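Local coordinates for protein gamma-glutamyltranspeptidase (Ggt) (PDB 5BPK) that probably transfers or hydrolyses the gamma-glutamyl group of glutathione and related compounds, as an N-terminal nucleophile (Ntn) hydrolase, at residues Val85-Arg96 and Met161-Leu170; Ile115-Arg123 and Phe178-Lys186. All coordinates share one frame; numbering follows the deposited sequence. Where two conformers were deposited one is given.

Contact 1 and contact 2 lie side by side, their centres about 8 Å apart, and share one four-stranded antiparallel sheet ordered 77-81, 84-89, 166-171, 176-181. Contact 1 joins the two inner strands and the loops that continue them; contact 2 sets helix 115-120 and the loop after it against strand 176-181. Along the chain the segments alternate: 85-96, 115-123, 161-170, 178-186. The contacts meet directly, since Met161 O of contact 1 accepts from Arg123 NH1 and Val164 N donates to Asp183 OD2. Contact 1 reaches the inhibitor pocket at Pro92 to Gly94, while in contact 2 residues 178-180 extend the sheet into the other Ggt chain.

Contact 1 (Val85-Arg96 and Met161-Leu170); sequences VFLVVGSPGGSR and MGDVNAIQVL. With 4UD ((2S)-amino[(5S)-4,5-dihydro-1,2-oxazol-5-yl]acetic acid), chain O; EDO (1,2-ethanediol), chain P.
Phe86 runs alongside Gln168 and Leu170 where strands 85-89 and 166-170 lie antiparallel, their axes 4.6 Å apart. Gln168 starts with CB against Leu87 CD2 at 3.7 Å. Gln168 CG, anti to the backbone N (chi1 -178°), passes 3.5 Å from Phe86 O, and the extended chain carries Gln168 NE2 to 3.5 Å from Phe86 CZ. There the amide plane is turned 54° to the ring. At the ring edge, Leu170 CD2 meets Phe86 CE1. Val88 and Ile167 form a hydrogen-bonded pair: Val88 N donates to Ile167 O at 2.8 Å, and Ile167 N to Val88 O. These are the inner two strands that this chain gives to a sheet of its Ntn-hydrolase fold, and Phe86 with Leu87 makes a classic beta bulge facing Val79. Further along, Val89 CG2 packs on Val164 CG1, and Gly90 O is buried without a hydrogen-bond partner. Ser91 OG ties the loops, taking Asp163 N at 3.0 Å and giving its proton to Pro92 O at 2.7 Å. From Pro92 to Gly94 the chain lines the inhibitor pocket, where Gly94 N makes a weak bond to ring oxygen O2 of the bound dihydro-isoxazole amino acid. Arg96 CG rests on Met161 SD at 3.5 Å.

Contact 2 (Ile115-Arg123 and Phe178-Lys186); sequences ISEAVSAPR and FYGSTDPRK. With EDO (1,2-ethanediol), chain S; EDO (1,2-ethanediol), chain R; EDO (1,2-ethanediol), chain F; EDO (1,2-ethanediol), chain H.
Asp183 OD2 is gripped by both end nitrogens of Arg123, NH1 at 2.9 Å and NH2 at 3.0 Å, with the guanidinium plane at 90° to the carboxylate. NH1 comes in on the syn lone pair and NH2 from above the carboxylate plane; Val164 N is a further donor to OD2. Arg123 NH1 also donates to Met161 O. The other oxygen, OD1, accepts Arg185 N in an Asx turn and Arg185 NH1, also at 2.9 Å, on its syn side. Arg185, extended from CG to NE, lays its guanidinium flat on that of Arg123, centres 3.5 Å apart and planes 10° from parallel. The aspartate, one oxygen to each arginine, probably balances much of their charge. At the C-terminal end of helix 115-120, Arg185 NH1 bonds Val119 O, and just beyond it Arg185 NH2 bonds Ala121 O at 2.9 Å; Glu136 gives NH2 a salt-bridge partner. Val119 turns CG1 to the side opposite its own N (chi1 171°), which places that methyl 3.4 Å from Thr182 O and beside the Asp183 carboxylate. Nearer the strand, Ile115 CG2 packs on Tyr179 CB. The arrangement is a salt-bridge network with stacked arginines, fastening the C-terminal end of a helix to the turn that leaves the sheet's last strand within this chain.

Contact 1 (Val85-Arg96 and Met161-Leu170)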
loop_
_atom_site.group_PDB
_atom_site.type_symbol
_atom_site.label_atom_id
_atom_site.label_comp_id
_atom_site.label_asym_id
_atom_site.label_seq_id
_atom_site.Cartn_x
_atom_site.Cartn_y
_atom_site.Cartn_z
ATOM N N VAL B 85 20.188 -7.586 0.148
ATOM C CA VAL B 85 18.872 -7.515 0.781
ATOM C C VAL B 85 19.000 -7.802 2.270
ATOM O O VAL B 85 19.598 -8.818 2.673
ATOM C CB VAL B 85 17.880 -8.502 0.124
ATOM C CG1 VAL B 85 16.535 -8.524 0.862
ATOM C CG2 VAL B 85 17.677 -8.138 -1.349
ATOM N N PHE B 86 18.461 -6.886 3.070
ATOM C CA PHE B 86 18.405 -7.013 4.527
ATOM C C PHE B 86 16.950 -7.092 5.010
ATOM O O PHE B 86 16.603 -7.983 5.788
ATOM C CB PHE B 86 19.162 -5.844 5.182
ATOM C CG PHE B 86 19.115 -5.840 6.689
ATOM C CD1 PHE B 86 19.679 -6.874 7.420
ATOM C CD2 PHE B 86 18.540 -4.777 7.383
ATOM C CE1 PHE B 86 19.656 -6.863 8.813
ATOM C CE2 PHE B 86 18.503 -4.758 8.770
ATOM C CZ PHE B 86 19.064 -5.807 9.490
ATOM N N LEU B 87 16.112 -6.152 4.568
ATOM C CA LEU B 87 14.677 -6.174 4.874
ATOM C C LEU B 87 13.820 -5.953 3.637
ATOM O O LEU B 87 14.182 -5.177 2.755
ATOM C CB LEU B 87 14.317 -5.091 5.899
ATOM C CG LEU B 87 14.979 -5.164 7.280
ATOM C CD1 LEU B 87 14.754 -3.865 8.073
ATOM C CD2 LEU B 87 14.462 -6.382 8.065
ATOM N N VAL B 88 12.682 -6.644 3.586
ATOM C CA VAL B 88 11.627 -6.399 2.608
ATOM C C VAL B 88 10.372 -6.117 3.426
ATOM O O VAL B 88 9.938 -6.952 4.223
ATOM C CB VAL B 88 11.424 -7.601 1.663
ATOM C CG1 VAL B 88 10.521 -7.210 0.471
ATOM C CG2 VAL B 88 12.774 -8.135 1.186
ATOM N N VAL B 89 9.813 -4.925 3.273
ATOM C CA VAL B 89 8.769 -4.478 4.178
ATOM C C VAL B 89 7.765 -3.545 3.495
ATOM O O VAL B 89 8.083 -2.853 2.539
ATOM C CB VAL B 89 9.403 -3.820 5.424
ATOM C CG1 VAL B 89 10.181 -2.590 5.035
ATOM C CG2 VAL B 89 8.367 -3.530 6.502
ATOM N N GLY B 90 6.543 -3.560 4.003
ATOM C CA GLY B 90 5.481 -2.683 3.535
ATOM C C GLY B 90 4.214 -2.972 4.313
ATOM O O GLY B 90 4.177 -3.908 5.124
ATOM N N SER B 91 3.187 -2.156 4.079
ATOM C CA SER B 91 1.926 -2.262 4.793
ATOM C C SER B 91 0.824 -1.495 4.098
ATOM O O SER B 91 1.105 -0.527 3.383
ATOM C CB SER B 91 2.077 -1.663 6.201
ATOM O OG SER B 91 0.900 -1.804 6.977
ATOM N N PRO B 92 -0.431 -1.915 4.311
ATOM C CA PRO B 92 -1.574 -1.068 4.058
ATOM C C PRO B 92 -1.819 -0.096 5.203
ATOM O O PRO B 92 -1.097 -0.117 6.199
ATOM C CB PRO B 92 -2.713 -2.079 3.957
ATOM C CG PRO B 92 -2.336 -3.157 4.873
ATOM C CD PRO B 92 -0.850 -3.269 4.725
ATOM N N GLY B 93 -2.828 0.756 5.061
ATOM C CA GLY B 93 -3.204 1.681 6.125
ATOM C C GLY B 93 -3.384 3.133 5.726
ATOM O O GLY B 93 -3.509 3.979 6.590
ATOM N N GLY B 94 -3.402 3.422 4.427
ATOM C CA GLY B 94 -3.514 4.796 3.935
ATOM C C GLY B 94 -2.454 5.693 4.545
ATOM O O GLY B 94 -1.274 5.415 4.450
ATOM N N SER B 95 -2.883 6.776 5.186
ATOM C CA SER B 95 -1.947 7.697 5.823
ATOM C C SER B 95 -1.027 7.025 6.861
ATOM O O SER B 95 0.085 7.504 7.106
ATOM C CB SER B 95 -2.728 8.801 6.508
ATOM O OG SER B 95 -3.637 8.215 7.430
ATOM N N ARG B 96 -1.478 5.931 7.471
ATOM C CA ARG B 96 -0.687 5.251 8.505
ATOM C C ARG B 96 0.442 4.390 7.931
ATOM O O ARG B 96 1.291 3.931 8.677
ATOM C CB ARG B 96 -1.576 4.386 9.418
ATOM C CG ARG B 96 -2.301 5.144 10.513
ATOM C CD ARG B 96 -3.432 6.013 10.028
ATOM N NE ARG B 96 -4.509 5.255 9.398
ATOM C CZ ARG B 96 -5.675 5.781 9.019
ATOM N NH1 ARG B 96 -5.942 7.070 9.229
ATOM N NH2 ARG B 96 -6.587 5.012 8.446
ATOM N N MET B 161 -3.164 -0.393 13.716
ATOM C CA MET B 161 -2.703 0.226 12.497
ATOM C C MET B 161 -1.815 -0.726 11.719
ATOM O O MET B 161 -0.790 -1.156 12.228
ATOM C CB MET B 161 -1.875 1.453 12.846
ATOM C CG MET B 161 -2.664 2.606 13.398
ATOM S SD MET B 161 -1.618 4.008 13.790
ATOM C CE MET B 161 -0.859 3.453 15.333
ATOM N N GLY B 162 -2.205 -1.037 10.489
ATOM C CA GLY B 162 -1.318 -1.710 9.551
ATOM C C GLY B 162 -1.476 -3.209 9.468
ATOM O O GLY B 162 -2.169 -3.838 10.279
ATOM N N ASP B 163 -0.781 -3.781 8.489
ATOM C CA ASP B 163 -0.732 -5.231 8.296
ATOM C C ASP B 163 0.539 -5.536 7.504
ATOM O O ASP B 163 0.537 -5.653 6.285
ATOM C CB ASP B 163 -1.993 -5.736 7.593
ATOM C CG ASP B 163 -1.975 -7.239 7.355
ATOM O OD1 ASP B 163 -1.091 -7.926 7.906
ATOM O OD2 ASP B 163 -2.832 -7.724 6.599
ATOM N N VAL B 164 1.638 -5.605 8.233
ATOM C CA VAL B 164 2.957 -5.754 7.660
ATOM C C VAL B 164 3.290 -7.215 7.384
ATOM O O VAL B 164 3.148 -8.071 8.250
ATOM C CB VAL B 164 4.023 -5.178 8.608
ATOM C CG1 VAL B 164 5.447 -5.407 8.042
ATOM C CG2 VAL B 164 3.762 -3.693 8.885
ATOM N N ASN B 165 3.717 -7.483 6.155
ATOM C CA ASN B 165 4.330 -8.738 5.796
ATOM C C ASN B 165 5.764 -8.403 5.434
ATOM O O ASN B 165 6.006 -7.627 4.506
ATOM C CB ASN B 165 3.560 -9.390 4.655
ATOM C CG ASN B 165 2.166 -9.758 5.073
ATOM O OD1 ASN B 165 1.991 -10.530 6.022
ATOM N ND2 ASN B 165 1.162 -9.188 4.407
ATOM N N ALA B 166 6.701 -8.946 6.199
ATOM C CA ALA B 166 8.088 -8.535 6.114
ATOM C C ALA B 166 9.053 -9.723 6.146
ATOM O O ALA B 166 8.751 -10.778 6.721
ATOM C CB ALA B 166 8.408 -7.545 7.222
ATOM N N ILE B 167 10.205 -9.532 5.510
ATOM C CA ILE B 167 11.272 -10.528 5.451
ATOM C C ILE B 167 12.580 -9.883 5.865
ATOM O O ILE B 167 12.858 -8.739 5.480
ATOM C CB ILE B 167 11.446 -11.119 4.028
ATOM C CG1 ILE B 167 10.179 -11.826 3.563
ATOM C CG2 ILE B 167 12.642 -12.069 3.978
ATOM C CD1 ILE B 167 10.146 -12.128 2.046
ATOM N N GLN B 168 13.345 -10.596 6.694
ATOM C CA GLN B 168 14.718 -10.241 6.983
ATOM C C GLN B 168 15.627 -11.335 6.431
ATOM O O GLN B 168 15.358 -12.533 6.601
ATOM C CB GLN B 168 14.939 -10.051 8.487
ATOM C CG GLN B 168 16.349 -9.632 8.872
ATOM C CD GLN B 168 16.547 -9.516 10.368
ATOM O OE1 GLN B 168 16.204 -10.426 11.122
ATOM N NE2 GLN B 168 17.122 -8.409 10.804
ATOM N N VAL B 169 16.717 -10.916 5.791
ATOM C CA VAL B 169 17.666 -11.852 5.194
ATOM C C VAL B 169 19.030 -11.643 5.850
ATOM O O VAL B 169 19.532 -10.511 5.930
ATOM C CB VAL B 169 17.776 -11.678 3.674
ATOM C CG1 VAL B 169 18.714 -12.709 3.083
ATOM C CG2 VAL B 169 16.406 -11.782 3.027
ATOM N N LEU B 170 19.621 -12.740 6.313
ATOM C CA LEU B 170 20.935 -12.701 6.963
ATOM C C LEU B 170 21.868 -13.717 6.323
ATOM O O LEU B 170 21.431 -14.799 5.898
ATOM C CB LEU B 170 20.812 -12.967 8.469
ATOM C CG LEU B 170 19.855 -12.054 9.244
ATOM C CD1 LEU B 170 19.651 -12.587 10.655
ATOM C CD2 LEU B 170 20.368 -10.616 9.268
HETATM C C3 4UD O . -4.300 1.048 1.406
HETATM C C4 4UD O . -3.945 2.780 0.063
HETATM C C5 4UD O . -5.123 1.977 0.583
HETATM C C6 4UD O . -4.247 4.242 -0.296
HETATM C C8 4UD O . -2.972 4.814 -0.874
HETATM O O9 4UD O . -2.674 4.631 -2.029
HETATM O O10 4UD O . -2.134 5.538 -0.096
HETATM N N7 4UD O . -5.294 4.319 -1.324
HETATM O O2 4UD O . -2.988 2.786 1.119
HETATM N N1 4UD O . -3.146 1.573 1.654
HETATM C C1 EDO P . 20.763 -8.970 -2.718
HETATM O O1 EDO P . 21.031 -9.890 -1.637
HETATM C C2 EDO P . 21.583 -9.301 -3.959
HETATM O O2 EDO P . 22.216 -8.132 -4.516
#

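Contact 2 (Ile115-Arg123 and Phe178-Lys186)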
loop_
_atom_site.group_PDB
_atom_site.type_symbol
_atom_site.label_atom_id
_atom_site.label_comp_id
_atom_site.label_asym_id
_atom_site.label_seq_id
_atom_site.Cartn_x
_atom_site.Cartn_y
_atom_site.Cartn_z
ATOM N N ILE B 115 12.454 -9.885 13.259
ATOM C CA ILE B 115 11.419 -9.344 12.383
ATOM C C ILE B 115 10.009 -9.561 12.929
ATOM O O ILE B 115 9.126 -8.728 12.697
ATOM C CB ILE B 115 11.568 -9.842 10.917
ATOM C CG1 ILE B 115 10.750 -8.977 9.956
ATOM C CG2 ILE B 115 11.222 -11.335 10.773
ATOM C CD1 ILE B 115 11.121 -7.508 10.001
ATOM N N SER B 116 9.794 -10.656 13.668
ATOM C CA SER B 116 8.507 -10.880 14.328
ATOM C C SER B 116 8.223 -9.848 15.425
ATOM O O SER B 116 7.122 -9.291 15.508
ATOM C CB SER B 116 8.420 -12.296 14.897
ATOM O OG SER B 116 7.179 -12.489 15.527
ATOM N N GLU B 117 9.227 -9.608 16.263
ATOM C CA GLU B 117 9.145 -8.588 17.304
ATOM C C GLU B 117 8.918 -7.194 16.697
ATOM O O GLU B 117 8.060 -6.418 17.166
ATOM C CB GLU B 117 10.413 -8.592 18.144
ATOM C CG GLU B 117 10.590 -9.851 18.993
ATOM C CD GLU B 117 11.992 -9.980 19.590
ATOM O OE1 GLU B 117 12.985 -9.546 18.962
ATOM O OE2 GLU B 117 12.096 -10.523 20.701
ATOM N N ALA B 118 9.680 -6.883 15.652
ATOM C CA ALA B 118 9.581 -5.579 14.998
ATOM C C ALA B 118 8.176 -5.322 14.450
ATOM O O ALA B 118 7.692 -4.184 14.485
ATOM C CB ALA B 118 10.619 -5.449 13.886
ATOM N N VAL B 119 7.541 -6.369 13.916
ATOM C CA VAL B 119 6.174 -6.263 13.388
ATOM C C VAL B 119 5.084 -6.227 14.487
ATOM O O VAL B 119 4.149 -5.420 14.416
ATOM C CB VAL B 119 5.882 -7.390 12.372
ATOM C CG1 VAL B 119 4.396 -7.438 11.985
ATOM C CG2 VAL B 119 6.766 -7.226 11.120
ATOM N N SER B 120 5.194 -7.098 15.487
ATOM C CA SER B 120 4.183 -7.159 16.548
ATOM C C SER B 120 4.194 -5.936 17.465
ATOM O O SER B 120 3.159 -5.578 18.028
ATOM C CB SER B 120 4.368 -8.418 17.388
ATOM O OG SER B 120 4.050 -9.571 16.634
ATOM N N ALA B 121 5.356 -5.303 17.612
ATOM C CA ALA B 121 5.522 -4.176 18.545
ATOM C C ALA B 121 4.442 -3.112 18.334
ATOM O O ALA B 121 4.137 -2.756 17.183
ATOM C CB ALA B 121 6.898 -3.551 18.398
ATOM N N PRO B 122 3.854 -2.615 19.437
ATOM C CA PRO B 122 2.852 -1.564 19.305
ATOM C C PRO B 122 3.363 -0.342 18.542
ATOM O O PRO B 122 4.545 -0.014 18.624
ATOM C CB PRO B 122 2.547 -1.198 20.757
ATOM C CG PRO B 122 2.679 -2.517 21.469
ATOM C CD PRO B 122 3.900 -3.143 20.818
ATOM N N ARG B 123 2.452 0.305 17.816
ATOM C CA ARG B 123 2.762 1.404 16.908
ATOM C C ARG B 123 2.078 2.686 17.360
ATOM O O ARG B 123 0.993 2.633 17.938
ATOM C CB ARG B 123 2.277 1.060 15.498
ATOM C CG ARG B 123 3.117 -0.006 14.838
ATOM C CD ARG B 123 2.419 -0.622 13.591
ATOM N NE ARG B 123 3.133 -1.846 13.229
ATOM C CZ ARG B 123 2.683 -2.815 12.452
ATOM N NH1 ARG B 123 1.473 -2.767 11.914
ATOM N NH2 ARG B 123 3.458 -3.868 12.238
ATOM N N PHE B 178 16.436 -16.818 5.645
ATOM C CA PHE B 178 15.307 -15.921 5.470
ATOM C C PHE B 178 14.368 -16.044 6.661
ATOM O O PHE B 178 13.902 -17.139 6.972
ATOM C CB PHE B 178 14.547 -16.287 4.200
ATOM C CG PHE B 178 15.387 -16.235 2.963
ATOM C CD1 PHE B 178 16.226 -17.296 2.638
ATOM C CD2 PHE B 178 15.340 -15.143 2.111
ATOM C CE1 PHE B 178 17.016 -17.263 1.499
ATOM C CE2 PHE B 178 16.128 -15.108 0.964
ATOM C CZ PHE B 178 16.969 -16.170 0.661
ATOM N N TYR B 179 14.103 -14.912 7.312
ATOM C CA TYR B 179 13.168 -14.832 8.428
ATOM C C TYR B 179 11.987 -13.972 8.013
ATOM O O TYR B 179 12.165 -12.911 7.418
ATOM C CB TYR B 179 13.832 -14.224 9.665
ATOM C CG TYR B 179 14.886 -15.105 10.277
ATOM C CD1 TYR B 179 14.538 -16.311 10.874
ATOM C CD2 TYR B 179 16.220 -14.736 10.270
ATOM C CE1 TYR B 179 15.494 -17.130 11.443
ATOM C CE2 TYR B 179 17.190 -15.555 10.841
ATOM C CZ TYR B 179 16.817 -16.745 11.425
ATOM O OH TYR B 179 17.786 -17.556 11.987
ATOM N N GLY B 180 10.782 -14.438 8.314
ATOM C CA GLY B 180 9.579 -13.729 7.931
ATOM C C GLY B 180 8.613 -13.489 9.064
ATOM O O GLY B 180 8.600 -14.205 10.059
ATOM N N SER B 181 7.789 -12.465 8.895
ATOM C CA SER B 181 6.696 -12.230 9.805
ATOM C C SER B 181 5.482 -11.696 9.068
ATOM O O SER B 181 5.583 -10.779 8.236
ATOM C CB SER B 181 7.099 -11.270 10.927
ATOM O OG SER B 181 6.077 -11.206 11.922
ATOM N N THR B 182 4.342 -12.297 9.386
ATOM C CA THR B 182 3.046 -11.709 9.133
ATOM C C THR B 182 2.726 -10.780 10.313
ATOM O O THR B 182 3.527 -10.618 11.240
ATOM C CB THR B 182 1.970 -12.784 8.961
ATOM O OG1 THR B 182 1.939 -13.611 10.120
ATOM C CG2 THR B 182 2.263 -13.649 7.735
ATOM N N ASP B 183 1.564 -10.149 10.272
ATOM C CA ASP B 183 1.200 -9.180 11.291
ATOM C C ASP B 183 0.041 -9.722 12.128
ATOM O O ASP B 183 -0.989 -10.099 11.567
ATOM C CB ASP B 183 0.794 -7.865 10.611
ATOM C CG ASP B 183 0.823 -6.664 11.551
ATOM O OD1 ASP B 183 0.416 -6.785 12.739
ATOM O OD2 ASP B 183 1.261 -5.579 11.091
ATOM N N PRO B 184 0.195 -9.750 13.469
ATOM C CA PRO B 184 -0.932 -10.203 14.293
ATOM C C PRO B 184 -2.218 -9.385 14.078
ATOM O O PRO B 184 -3.312 -9.878 14.349
ATOM C CB PRO B 184 -0.413 -10.037 15.733
ATOM C CG PRO B 184 0.812 -9.234 15.650
ATOM C CD PRO B 184 1.391 -9.483 14.289
ATOM N N ARG B 185 -2.085 -8.169 13.548
ATOM C CA ARG B 185 -3.233 -7.272 13.340
ATOM C C ARG B 185 -4.136 -7.667 12.173
ATOM O O ARG B 185 -5.231 -7.144 12.052
ATOM C CB ARG B 185 -2.748 -5.844 13.102
ATOM C CG ARG B 185 -1.947 -5.250 14.238
ATOM C CD ARG B 185 -1.207 -4.016 13.782
ATOM N NE ARG B 185 -0.428 -3.391 14.845
ATOM C CZ ARG B 185 0.765 -3.810 15.250
ATOM N NH1 ARG B 185 1.326 -4.884 14.706
ATOM N NH2 ARG B 185 1.404 -3.149 16.205
ATOM N N LYS B 186 -3.668 -8.583 11.329
ATOM C CA LYS B 186 -4.361 -8.951 10.094
ATOM C C LYS B 186 -5.865 -9.182 10.301
ATOM O O LYS B 186 -6.676 -8.632 9.556
ATOM C CB LYS B 186 -3.704 -10.191 9.470
ATOM C CG LYS B 186 -4.197 -10.547 8.055
ATOM C CD LYS B 186 -5.328 -11.577 8.035
ATOM C CE LYS B 186 -4.836 -12.997 8.283
ATOM N NZ LYS B 186 -5.969 -13.961 8.437
HETATM C C1 EDO S . 5.089 -14.401 13.691
HETATM O O1 EDO S . 4.741 -13.004 13.573
HETATM C C2 EDO S . 5.715 -14.882 12.389
HETATM O O2 EDO S . 4.824 -14.690 11.287
HETATM C C1 EDO R . 3.248 2.602 20.873
HETATM O O1 EDO R . 4.124 3.650 21.313
HETATM C C2 EDO R . 1.788 3.015 21.086
HETATM O O2 EDO R . 0.842 2.030 20.613
HETATM C C1 EDO F . -7.959 -7.577 6.464
HETATM O O1 EDO F . -6.959 -8.539 6.102
HETATM C C2 EDO F . -9.309 -8.002 5.897
HETATM O O2 EDO F . -9.766 -7.118 4.860
HETATM C C1 EDO H . 2.263 -12.314 20.043
HETATM O O1 EDO H . 0.998 -12.963 19.798
HETATM C C2 EDO H . 2.779 -11.636 18.765
HETATM O O2 EDO H . 3.730 -12.459 18.047
#